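Local coordinates for protein truncated hemoglobin from geobacillus stearothermophilus (Geobacillus stearothermophilus, PDB 2BKM) that binds haem and probably carries or stores oxygen on the haem iron, as a truncated haemoglobin of the bacterial globin family, at residues Q108-H111 against R112-T116; Q2-L6 against Y7-G11; A94-E98 against I99-G103; M70-A73 against R74-F78. All coordinates share one frame; numbering follows the deposited sequence.

Contact 1: residues Q108-H111 against R112-T116; sequences QFYH and RLVLT. With HEM (protoporphyrin IX containing Fe), chain D.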
# COMPACT_ATOMS: atom_id res chain seq x y z
N GLN A 108 9.57 5.76 -7.65
CA GLN A 108 8.58 6.83 -7.76
C GLN A 108 7.29 6.37 -7.07
O GLN A 108 6.65 7.13 -6.31
CB GLN A 108 8.26 7.12 -9.23
CG GLN A 108 9.29 7.94 -9.94
CD GLN A 108 9.15 7.89 -11.46
OE1 GLN A 108 10.11 8.18 -12.18
NE2 GLN A 108 7.97 7.52 -11.95
N PHE A 109 6.89 5.15 -7.35
CA PHE A 109 5.71 4.58 -6.71
C PHE A 109 5.90 4.51 -5.19
O PHE A 109 5.04 4.94 -4.42
CB PHE A 109 5.49 3.18 -7.32
CG PHE A 109 4.38 2.38 -6.73
CD1 PHE A 109 4.38 1.01 -6.95
CD2 PHE A 109 3.31 2.95 -6.03
CE1 PHE A 109 3.33 0.20 -6.46
CE2 PHE A 109 2.27 2.15 -5.55
CZ PHE A 109 2.29 0.79 -5.72
N TYR A 110 7.05 3.98 -4.76
CA TYR A 110 7.34 3.88 -3.34
C TYR A 110 7.27 5.25 -2.70
O TYR A 110 6.71 5.37 -1.60
CB TYR A 110 8.70 3.25 -3.12
CG TYR A 110 8.96 3.07 -1.65
CD1 TYR A 110 9.87 3.87 -1.03
CD2 TYR A 110 8.22 2.15 -0.91
CE1 TYR A 110 10.11 3.78 0.33
CE2 TYR A 110 8.44 1.99 0.45
CZ TYR A 110 9.40 2.81 1.05
OH TYR A 110 9.61 2.75 2.40
N HIS A 111 7.81 6.28 -3.37
CA HIS A 111 7.77 7.62 -2.77
C HIS A 111 6.36 8.12 -2.65
O HIS A 111 6.04 8.79 -1.67
CB HIS A 111 8.64 8.57 -3.57
CG HIS A 111 10.07 8.23 -3.45
ND1 HIS A 111 10.98 8.54 -4.44
CD2 HIS A 111 10.76 7.57 -2.48
CE1 HIS A 111 12.17 8.09 -4.07
NE2 HIS A 111 12.08 7.52 -2.88
N ARG A 112 5.50 7.79 -3.59
CA ARG A 112 4.09 8.19 -3.42
C ARG A 112 3.56 7.52 -2.18
O ARG A 112 2.88 8.16 -1.40
CB ARG A 112 3.28 7.77 -4.63
CG ARG A 112 3.61 8.60 -5.85
CD ARG A 112 2.62 8.46 -6.95
NE ARG A 112 1.26 8.74 -6.51
CZ ARG A 112 0.19 8.37 -7.20
NH1 ARG A 112 0.34 7.76 -8.40
NH2 ARG A 112 -1.01 8.61 -6.72
N LEU A 113 3.91 6.24 -2.00
CA LEU A 113 3.40 5.53 -0.83
C LEU A 113 3.97 6.08 0.47
O LEU A 113 3.27 6.09 1.48
CB LEU A 113 3.75 4.06 -0.95
CG LEU A 113 3.05 3.31 -2.08
CD1 LEU A 113 3.60 1.91 -2.09
CD2 LEU A 113 1.55 3.31 -1.91
N VAL A 114 5.22 6.55 0.46
CA VAL A 114 5.81 7.18 1.66
C VAL A 114 4.97 8.39 2.00
O VAL A 114 4.65 8.58 3.18
CB VAL A 114 7.27 7.61 1.39
CG1 VAL A 114 7.79 8.45 2.50
CG2 VAL A 114 8.14 6.35 1.15
N LEU A 115 4.59 9.18 1.01
CA LEU A 115 3.77 10.37 1.30
C LEU A 115 2.39 9.97 1.80
O LEU A 115 1.88 10.54 2.77
CB LEU A 115 3.69 11.27 0.07
CG LEU A 115 5.02 11.88 -0.40
CD1 LEU A 115 5.31 13.10 0.53
CD2 LEU A 115 6.20 10.99 -0.39
N THR A 116 1.76 9.00 1.15
CA THR A 116 0.41 8.57 1.59
C THR A 116 0.50 8.02 2.99
O THR A 116 -0.33 8.35 3.85
CB THR A 116 -0.16 7.57 0.60
OG1 THR A 116 -0.17 8.23 -0.68
CG2 THR A 116 -1.59 7.18 1.03
CHA HEM D . -7.33 -0.32 5.03
CHB HEM D . -3.68 -0.12 8.15
CHC HEM D . -1.33 2.80 5.07
CHD HEM D . -4.52 1.71 1.65
C1A HEM D . -6.50 -0.52 6.09
C2A HEM D . -6.87 -1.33 7.24
C3A HEM D . -5.86 -1.28 8.10
C4A HEM D . -4.84 -0.43 7.53
CMA HEM D . -5.78 -1.99 9.46
CAA HEM D . -8.18 -2.12 7.39
CBA HEM D . -8.16 -3.30 6.44
CGA HEM D . -9.52 -3.94 6.24
O1A HEM D . -10.53 -3.59 6.93
O2A HEM D . -9.64 -4.82 5.34
C1B HEM D . -2.76 0.72 7.60
C2B HEM D . -1.56 1.19 8.26
C3B HEM D . -0.94 2.02 7.41
C4B HEM D . -1.68 2.11 6.18
CMB HEM D . -1.07 0.78 9.66
CAB HEM D . 0.37 2.73 7.70
CBB HEM D . 0.65 3.94 7.19
C1C HEM D . -1.94 2.69 3.84
C2C HEM D . -1.41 3.17 2.59
C3C HEM D . -2.33 2.86 1.67
C4C HEM D . -3.42 2.17 2.30
CMC HEM D . -0.05 3.91 2.37
CAC HEM D . -2.30 3.08 0.14
CBC HEM D . -1.38 3.78 -0.51
C1D HEM D . -5.57 1.11 2.26
C2D HEM D . -6.80 0.78 1.58
C3D HEM D . -7.66 0.17 2.63
C4D HEM D . -6.90 0.22 3.85
CMD HEM D . -7.12 0.98 0.09
CAD HEM D . -9.07 -0.36 2.44
CBD HEM D . -10.08 0.72 2.87
CGD HEM D . -11.44 0.07 2.80
O1D HEM D . -11.84 -0.68 3.75
O2D HEM D . -12.09 0.27 1.73
NA HEM D . -5.25 0.01 6.32
NB HEM D . -2.79 1.31 6.35
NC HEM D . -3.15 2.06 3.63
ND HEM D . -5.67 0.76 3.59
FE HEM D . -4.23 1.05 4.97
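Leu113 meets Phe109 one turn back along helix 104-120 and can be followed outward from its backbone. Its CB sits against Tyr110 O at 3.3 Å. CG, anti to the carbonyl carbon (chi1 -66°), passes Phe109 O and lies 3.7 Å from Phe109 CE2. There the side chain forks. CD1 goes to the phenyl ring in an off-centre CH-pi contact, 4.2 Å from the centroid of the Phe109 ring and 29° off its normal. Leu113 CD2 approaches the haem vinyl carbon, HEM CBC, to 3.3 Å. The leucine thus bridges the Phe109 ring and a haem vinyl group, CD2 staying near the ring as well. Thr116 adds a second methyl at that vinyl, its CG2 lying 3.7 Å from haem CBC. Round the helix, Val114 CG2 rests over one face of the Tyr110 ring, 3.3 Å from Tyr110 CE1; the phenol OH reaches on to Arg93 of helix 82-98. The backbone beneath is regular: Arg112 N, Leu113 N, Val114 N and Leu115 N donate in turn to the carbonyl oxygens of Gln108, Phe109, Tyr110 and His111, the shortest bond being Val114 N to Tyr110 O at 2.8 Å. Arg112 leads away from this turn to Tyr55, which takes a hydrogen bond through its carbonyl oxygen and a cation-pi contact through its ring. Phe109 and Leu113 also touch helices 42-55 and 82-98, so these i to i+4 pairs form part of the helix-packed globin core that walls one edge of the haem pocket.

Contact 2: residues Q2-L6 against Y7-G11; sequences QWQTL and YEAIG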
# COMPACT_ATOMS: atom_id res chain seq x y z
N GLN A 2 9.10 10.25 -22.29
CA GLN A 2 7.77 9.88 -22.77
C GLN A 2 6.83 9.75 -21.57
O GLN A 2 7.20 9.16 -20.55
CB GLN A 2 7.74 8.56 -23.55
CG GLN A 2 8.96 8.23 -24.37
CD GLN A 2 8.83 8.58 -25.85
OE1 GLN A 2 7.72 8.63 -26.40
NE2 GLN A 2 9.97 8.79 -26.51
N TRP A 3 5.64 10.32 -21.71
CA TRP A 3 4.58 10.15 -20.72
C TRP A 3 4.02 8.70 -20.71
O TRP A 3 3.78 8.12 -21.77
CB TRP A 3 3.43 11.14 -20.99
CG TRP A 3 2.20 10.75 -20.21
CD1 TRP A 3 1.00 10.32 -20.72
CD2 TRP A 3 2.07 10.71 -18.78
NE1 TRP A 3 0.13 10.03 -19.69
CE2 TRP A 3 0.75 10.26 -18.49
CE3 TRP A 3 2.93 11.01 -17.71
CZ2 TRP A 3 0.28 10.10 -17.18
CZ3 TRP A 3 2.46 10.85 -16.40
CH2 TRP A 3 1.15 10.40 -16.15
N GLN A 4 3.87 8.13 -19.52
CA GLN A 4 3.09 6.90 -19.32
C GLN A 4 2.67 6.94 -17.86
O GLN A 4 3.34 7.59 -17.04
CB GLN A 4 3.90 5.63 -19.61
CG GLN A 4 5.05 5.36 -18.64
CD GLN A 4 5.87 4.12 -19.00
OE1 GLN A 4 7.08 4.07 -18.73
NE2 GLN A 4 5.23 3.12 -19.59
N THR A 5 1.56 6.29 -17.54
CA THR A 5 1.16 6.29 -16.14
C THR A 5 2.13 5.45 -15.38
O THR A 5 2.81 4.57 -15.92
CB THR A 5 -0.24 5.70 -15.91
OG1 THR A 5 -0.25 4.34 -16.35
CG2 THR A 5 -1.35 6.51 -16.65
N LEU A 6 2.17 5.70 -14.09
CA LEU A 6 3.05 4.95 -13.25
C LEU A 6 2.59 3.48 -13.21
O LEU A 6 3.38 2.56 -13.12
CB LEU A 6 3.04 5.63 -11.90
CG LEU A 6 4.09 5.13 -10.95
CD1 LEU A 6 5.50 5.14 -11.59
CD2 LEU A 6 4.07 6.05 -9.77
N TYR A 7 1.28 3.29 -13.30
CA TYR A 7 0.71 1.97 -13.41
C TYR A 7 1.36 1.19 -14.55
O TYR A 7 1.87 0.09 -14.35
CB TYR A 7 -0.79 2.11 -13.65
CG TYR A 7 -1.55 0.83 -13.76
CD1 TYR A 7 -2.19 0.49 -14.96
CD2 TYR A 7 -1.73 -0.00 -12.65
CE1 TYR A 7 -2.93 -0.66 -15.07
CE2 TYR A 7 -2.48 -1.17 -12.76
CZ TYR A 7 -3.08 -1.48 -13.97
OH TYR A 7 -3.86 -2.62 -14.07
N GLU A 8 1.36 1.77 -15.76
CA GLU A 8 2.02 1.12 -16.89
C GLU A 8 3.51 0.97 -16.65
O GLU A 8 4.12 -0.06 -16.96
CB GLU A 8 1.80 1.96 -18.14
CG GLU A 8 0.37 2.01 -18.62
CD GLU A 8 -0.11 3.42 -19.04
OE1 GLU A 8 0.68 4.22 -19.62
OE2 GLU A 8 -1.30 3.74 -18.78
N ALA A 9 4.14 2.03 -16.13
CA ALA A 9 5.57 2.05 -15.94
C ALA A 9 6.05 0.89 -15.11
O ALA A 9 7.15 0.40 -15.33
CB ALA A 9 6.00 3.40 -15.30
N ILE A 10 5.27 0.47 -14.12
CA ILE A 10 5.72 -0.59 -13.26
C ILE A 10 5.29 -1.96 -13.73
O ILE A 10 5.65 -2.97 -13.12
CB ILE A 10 5.30 -0.41 -11.77
CG1 ILE A 10 3.78 -0.58 -11.63
CG2 ILE A 10 5.79 0.91 -11.22
CD1 ILE A 10 3.35 -0.75 -10.15
N GLY A 11 4.51 -2.00 -14.80
CA GLY A 11 4.05 -3.27 -15.36
C GLY A 11 2.58 -3.60 -15.14
O GLY A 11 2.14 -4.75 -15.38
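Thr5 and Glu8 exchange hydrogen bonds at the start of helix 6-9. Glu8 N donates to Thr5 OG1 at 3.1 Å, nearly straight at 171°, although the hydroxyl is placed less surely in the model. In return Thr5 N donates to Glu8 OE1 at 3.1 Å, meeting that oxygen from well above the carboxylate plane. The bend of the Glu8 chain at chi2 (137°) turns its carboxylate back toward the Thr5 amide. Together they make a capping box with Thr5 as N-cap, and the negative carboxylate beside the first turn would be expected to suit the helix dipole. A valine in place of Thr5 would probably leave Glu8 N without its side-chain acceptor and the first turn less firmly capped. Backbone bonds carry the short helix onward: Ala9 N to Thr5 O at 2.9 Å and Ile10 N to Leu6 O at 3.0 Å. At the other end Gly11, with phi 108°, closes a Schellman motif, and a side chain at these angles would press on the carbonyl oxygen before it. Apolar and van der Waals contacts are looser. The Gln4 amide lies alongside Ala9, its CD 3.7 Å from Ala9 CA, while Leu6 CD1 comes within 4.1 Å of Ala9 CB and 4.3 Å of Ile10 CG2. Leu6 and Ile10 also pack on Leu56 and on helix 104-120, both reaching Phe109. Tyr7 shares Leu56 and also touches Glu13 and Val16 of helix 12-29.

Contact 3: residues A94-E98 against I99-G103; sequences AAMDE and IGLSG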
# COMPACT_ATOMS: atom_id res chain seq x y z
N ALA A 94 9.87 -4.72 1.28
CA ALA A 94 10.24 -6.13 1.23
C ALA A 94 9.43 -6.85 0.14
O ALA A 94 9.95 -7.71 -0.54
CB ALA A 94 9.97 -6.79 2.60
N ALA A 95 8.16 -6.48 -0.02
CA ALA A 95 7.33 -7.10 -1.05
C ALA A 95 7.81 -6.69 -2.43
O ALA A 95 7.81 -7.53 -3.33
CB ALA A 95 5.87 -6.70 -0.83
N MET A 96 8.16 -5.41 -2.62
CA MET A 96 8.69 -4.97 -3.91
C MET A 96 9.95 -5.73 -4.21
O MET A 96 10.10 -6.21 -5.34
CB MET A 96 8.96 -3.46 -3.92
CG MET A 96 7.69 -2.66 -3.89
SD MET A 96 8.01 -0.92 -3.62
CE MET A 96 6.44 -0.22 -4.09
N ASP A 97 10.82 -5.87 -3.22
CA ASP A 97 12.07 -6.62 -3.46
C ASP A 97 11.73 -8.07 -3.82
O ASP A 97 12.33 -8.65 -4.77
CB ASP A 97 12.95 -6.65 -2.24
CG ASP A 97 13.52 -5.31 -1.87
OD1 ASP A 97 13.50 -4.37 -2.68
OD2 ASP A 97 14.00 -5.20 -0.72
N GLU A 98 10.77 -8.65 -3.12
CA GLU A 98 10.48 -10.09 -3.27
C GLU A 98 9.98 -10.37 -4.67
O GLU A 98 10.30 -11.40 -5.23
CB GLU A 98 9.43 -10.50 -2.26
CG GLU A 98 9.00 -11.94 -2.36
CD GLU A 98 8.06 -12.33 -1.22
OE1 GLU A 98 7.40 -13.36 -1.36
OE2 GLU A 98 8.00 -11.61 -0.20
N ILE A 99 9.18 -9.47 -5.23
CA ILE A 99 8.60 -9.73 -6.55
C ILE A 99 9.55 -9.30 -7.64
O ILE A 99 9.23 -9.37 -8.84
CB ILE A 99 7.22 -9.10 -6.74
CG1 ILE A 99 7.30 -7.54 -6.76
CG2 ILE A 99 6.26 -9.62 -5.66
CD1 ILE A 99 6.05 -6.92 -7.41
N GLY A 100 10.73 -8.84 -7.21
CA GLY A 100 11.75 -8.36 -8.13
C GLY A 100 11.42 -7.07 -8.83
O GLY A 100 11.93 -6.82 -9.93
N LEU A 101 10.65 -6.18 -8.20
CA LEU A 101 10.32 -4.87 -8.77
C LEU A 101 11.34 -3.86 -8.32
O LEU A 101 11.34 -3.44 -7.14
CB LEU A 101 8.95 -4.41 -8.31
CG LEU A 101 8.54 -3.01 -8.73
CD1 LEU A 101 8.43 -2.84 -10.27
CD2 LEU A 101 7.26 -2.62 -8.03
N SER A 102 12.16 -3.39 -9.25
CA SER A 102 13.29 -2.51 -8.89
C SER A 102 13.35 -1.42 -9.93
O SER A 102 12.87 -1.61 -11.02
CB SER A 102 14.63 -3.27 -8.95
OG SER A 102 14.96 -3.49 -10.31
N GLY A 103 13.95 -0.28 -9.59
CA GLY A 103 14.18 0.75 -10.58
C GLY A 103 13.41 2.02 -10.34
O GLY A 103 12.72 2.15 -9.34
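Ile99 lies against the carbonyl oxygens of Ala95 and Met96 in the last turn of helix 82-98. Its CG1 lies 3.4 Å from Met96 O, and CG1 and CG2 each come to 3.5 Å from Ala95 O. With chi1 at 67°, CG1 stands between the backbone N and the carbonyl carbon, which turns it toward them. Replacing Ile99 by alanine removes both CG branches and would probably open a gap beside Ala22 of helix 12-29, which the isoleucine side chain touches. Further along, Leu101 and Met96 run side by side in the same direction, with Leu101 CD2 4.2 Å from Met96 CG. The backbone fixes these positions. Ile99 N still makes a helical bond to Ala95 O at 3.0 Å, after which Gly100 turns to positive phi (69°) and Leu101 N reaches back to Met96 O at 2.9 Å. Gly100 N bonds to Asp97 O from above the carbonyl plane, also at 2.9 Å. These two bonds into the last turn make the C-cap a Schellman motif. Beyond it, charged groups tie the helix end to other parts of the fold: Asp97 forms a salt bridge with Arg106, which also donates to Leu101 O, and Glu98 forms salt bridges with Arg25 and Arg26. The turn therefore links helix 82-98 to helix 104-120, whose N-cap is Gly103; Ala95 and Met96 pack on Leu19 of helix 12-29, while Met96 also touches Phe109, Tyr110 and Leu113.

Contact 4: residues M70-A73 against R74-F78; sequences MLRA and RHLRF. With HEM (protoporphyrin IX containing Fe), chain D.
The His75 ring meets Leu71 at its edge, where ND1 donates to Leu71 O at 2.7 Å with the oxygen almost in the ring plane. NE2, the other ring nitrogen, binds the haem iron at 2.0 Å, making His75 the proximal histidine of the globin fold. The Phe78 ring lies between haem methyl CMA, centred over one face, and Arg77 CB over the other. For the Arg74 guanidinium, Met70 CE sits over one face, 4.0 Å from CZ, and the propionate oxygen O2D of the haem lies over the opposite face, 3.7 Å from NH1. The opposite charges probably attract at this distance, but NE and NH2 hydrogen-bond to Pro69 O and His68 O respectively. Leu76 CD2 likewise rests over one face of the Arg72 guanidinium, whose NH2 reaches the carbonyl oxygens of His119 and Val121. Leu71 O is doubly gripped, accepting from His75 N at 3.0 Å as well as from ND1. The ND1 bond, with the iron at NE2, fixes the rotation of the imidazole. Leu71 CD1 packs against haem CAC and CD2 against haem CMD, on the side of the porphyrin that His75 binds. Arg74 N to Met70 O, the N-cap residue, opens the helical bonding; Leu76 N bonds to Ala73 O, and His75 to Phe78 form a type I beta turn. At that turn's far end, Phe78 CZ comes within 3.4 Å of haem CAA.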
# COMPACT_ATOMS: atom_id res chain seq x y z
N MET A 70 -10.95 8.35 0.30
CA MET A 70 -10.90 9.10 1.57
C MET A 70 -10.03 8.34 2.57
O MET A 70 -10.44 8.02 3.71
CB MET A 70 -12.31 9.35 2.13
CG MET A 70 -13.13 8.13 2.40
SD MET A 70 -14.74 8.61 3.08
CE MET A 70 -15.17 7.11 3.98
N LEU A 71 -8.81 8.07 2.15
CA LEU A 71 -8.01 7.08 2.85
C LEU A 71 -7.69 7.55 4.24
O LEU A 71 -7.75 6.78 5.17
CB LEU A 71 -6.70 6.82 2.12
CG LEU A 71 -6.64 5.81 0.98
CD1 LEU A 71 -5.15 5.59 0.77
CD2 LEU A 71 -7.35 4.52 1.25
N ARG A 72 -7.34 8.83 4.41
CA ARG A 72 -7.00 9.26 5.75
C ARG A 72 -8.18 9.02 6.69
O ARG A 72 -8.01 8.51 7.81
CB ARG A 72 -6.57 10.70 5.82
CG ARG A 72 -6.14 11.05 7.25
CD ARG A 72 -5.62 12.41 7.38
NE ARG A 72 -5.70 12.77 8.80
CZ ARG A 72 -4.82 12.44 9.74
NH1 ARG A 72 -5.04 12.84 11.01
NH2 ARG A 72 -3.70 11.76 9.45
N ALA A 73 -9.38 9.39 6.23
CA ALA A 73 -10.56 9.20 7.06
C ALA A 73 -10.79 7.75 7.40
O ALA A 73 -11.15 7.43 8.52
CB ALA A 73 -11.78 9.77 6.36
N ARG A 74 -10.61 6.85 6.43
CA ARG A 74 -10.82 5.46 6.69
C ARG A 74 -9.82 4.93 7.69
O ARG A 74 -10.10 3.94 8.36
CB ARG A 74 -10.71 4.68 5.38
CG ARG A 74 -11.79 5.03 4.37
CD ARG A 74 -11.76 4.04 3.20
NE ARG A 74 -12.64 4.45 2.09
CZ ARG A 74 -13.86 3.96 1.87
NH1 ARG A 74 -14.38 3.03 2.68
NH2 ARG A 74 -14.54 4.38 0.82
N HIS A 75 -8.65 5.54 7.73
CA HIS A 75 -7.60 5.08 8.61
C HIS A 75 -7.68 5.66 10.00
O HIS A 75 -6.96 5.20 10.88
CB HIS A 75 -6.23 5.33 7.99
CG HIS A 75 -5.89 4.34 6.91
ND1 HIS A 75 -6.38 4.46 5.63
CD2 HIS A 75 -5.09 3.25 6.91
CE1 HIS A 75 -5.91 3.48 4.88
NE2 HIS A 75 -5.15 2.71 5.64
N LEU A 76 -8.58 6.63 10.19
CA LEU A 76 -8.80 7.16 11.55
C LEU A 76 -9.37 6.10 12.49
O LEU A 76 -9.31 6.25 13.70
CB LEU A 76 -9.74 8.36 11.51
CG LEU A 76 -9.12 9.55 10.81
CD1 LEU A 76 -10.21 10.66 10.56
CD2 LEU A 76 -7.90 10.10 11.48
N ARG A 77 -9.90 5.02 11.91
CA ARG A 77 -10.41 3.90 12.65
C ARG A 77 -9.31 3.10 13.38
O ARG A 77 -9.58 2.19 14.16
CB ARG A 77 -11.07 2.96 11.64
CG ARG A 77 -11.98 1.96 12.30
CD ARG A 77 -12.86 1.29 11.24
NE ARG A 77 -13.55 2.28 10.41
CZ ARG A 77 -14.41 1.98 9.44
NH1 ARG A 77 -14.68 0.72 9.15
NH2 ARG A 77 -14.98 2.97 8.75
N PHE A 78 -8.05 3.41 13.08
CA PHE A 78 -6.93 2.65 13.62
C PHE A 78 -5.89 3.60 14.17
O PHE A 78 -5.78 4.76 13.74
CB PHE A 78 -6.23 1.79 12.53
CG PHE A 78 -7.19 1.04 11.69
CD1 PHE A 78 -7.49 1.46 10.39
CD2 PHE A 78 -7.83 -0.08 12.21
CE1 PHE A 78 -8.41 0.75 9.63
CE2 PHE A 78 -8.75 -0.79 11.44
CZ PHE A 78 -9.02 -0.36 10.17
CHA HEM D . -7.33 -0.32 5.03
CHB HEM D . -3.68 -0.12 8.15
CHC HEM D . -1.33 2.80 5.07
CHD HEM D . -4.52 1.71 1.65
C1A HEM D . -6.50 -0.52 6.09
C2A HEM D . -6.87 -1.33 7.24
C3A HEM D . -5.86 -1.28 8.10
C4A HEM D . -4.84 -0.43 7.53
CMA HEM D . -5.78 -1.99 9.46
CAA HEM D . -8.18 -2.12 7.39
CBA HEM D . -8.16 -3.30 6.44
CGA HEM D . -9.52 -3.94 6.24
O1A HEM D . -10.53 -3.59 6.93
O2A HEM D . -9.64 -4.82 5.34
C1B HEM D . -2.76 0.72 7.60
C2B HEM D . -1.56 1.19 8.26
C3B HEM D . -0.94 2.02 7.41
C4B HEM D . -1.68 2.11 6.18
CMB HEM D . -1.07 0.78 9.66
CAB HEM D . 0.37 2.73 7.70
CBB HEM D . 0.65 3.94 7.19
C1C HEM D . -1.94 2.69 3.84
C2C HEM D . -1.41 3.17 2.59
C3C HEM D . -2.33 2.86 1.67
C4C HEM D . -3.42 2.17 2.30
CMC HEM D . -0.05 3.91 2.37
CAC HEM D . -2.30 3.08 0.14
CBC HEM D . -1.38 3.78 -0.51
C1D HEM D . -5.57 1.11 2.26
C2D HEM D . -6.80 0.78 1.58
C3D HEM D . -7.66 0.17 2.63
C4D HEM D . -6.90 0.22 3.85
CMD HEM D . -7.12 0.98 0.09
CAD HEM D . -9.07 -0.36 2.44
CBD HEM D . -10.08 0.72 2.87
CGD HEM D . -11.44 0.07 2.80
O1D HEM D . -11.84 -0.68 3.75
O2D HEM D . -12.09 0.27 1.73
NA HEM D . -5.25 0.01 6.32
NB HEM D . -2.79 1.31 6.35
NC HEM D . -3.15 2.06 3.63
ND HEM D . -5.67 0.76 3.59
FE HEM D . -4.23 1.05 4.97

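In the fold
Along the chain the order is contact 2, contact 4, contact 3, contact 1. Contact 1, on helix 104-120, touches the other three: Leu6 and Ile10 of contact 2 pack on Gln108, Phe109 and Arg112, Met96 of contact 3 reaches Phe109, Tyr110 and Leu113, and Leu71 of contact 4 meets Thr116. Their centres lie about 15, 14 and 17 Å from that of contact 1. Contacts 2 and 3 meet lightly through Leu101 and Ile10. Contact 4, about 28 Å from contact 2 and 27 Å from contact 3 between centres, lies across the chain's centre from both. Contacts 1 and 4 share the haem; helix 104-120, touching all three others, thus spans from the capped helix ends to the iron-binding side.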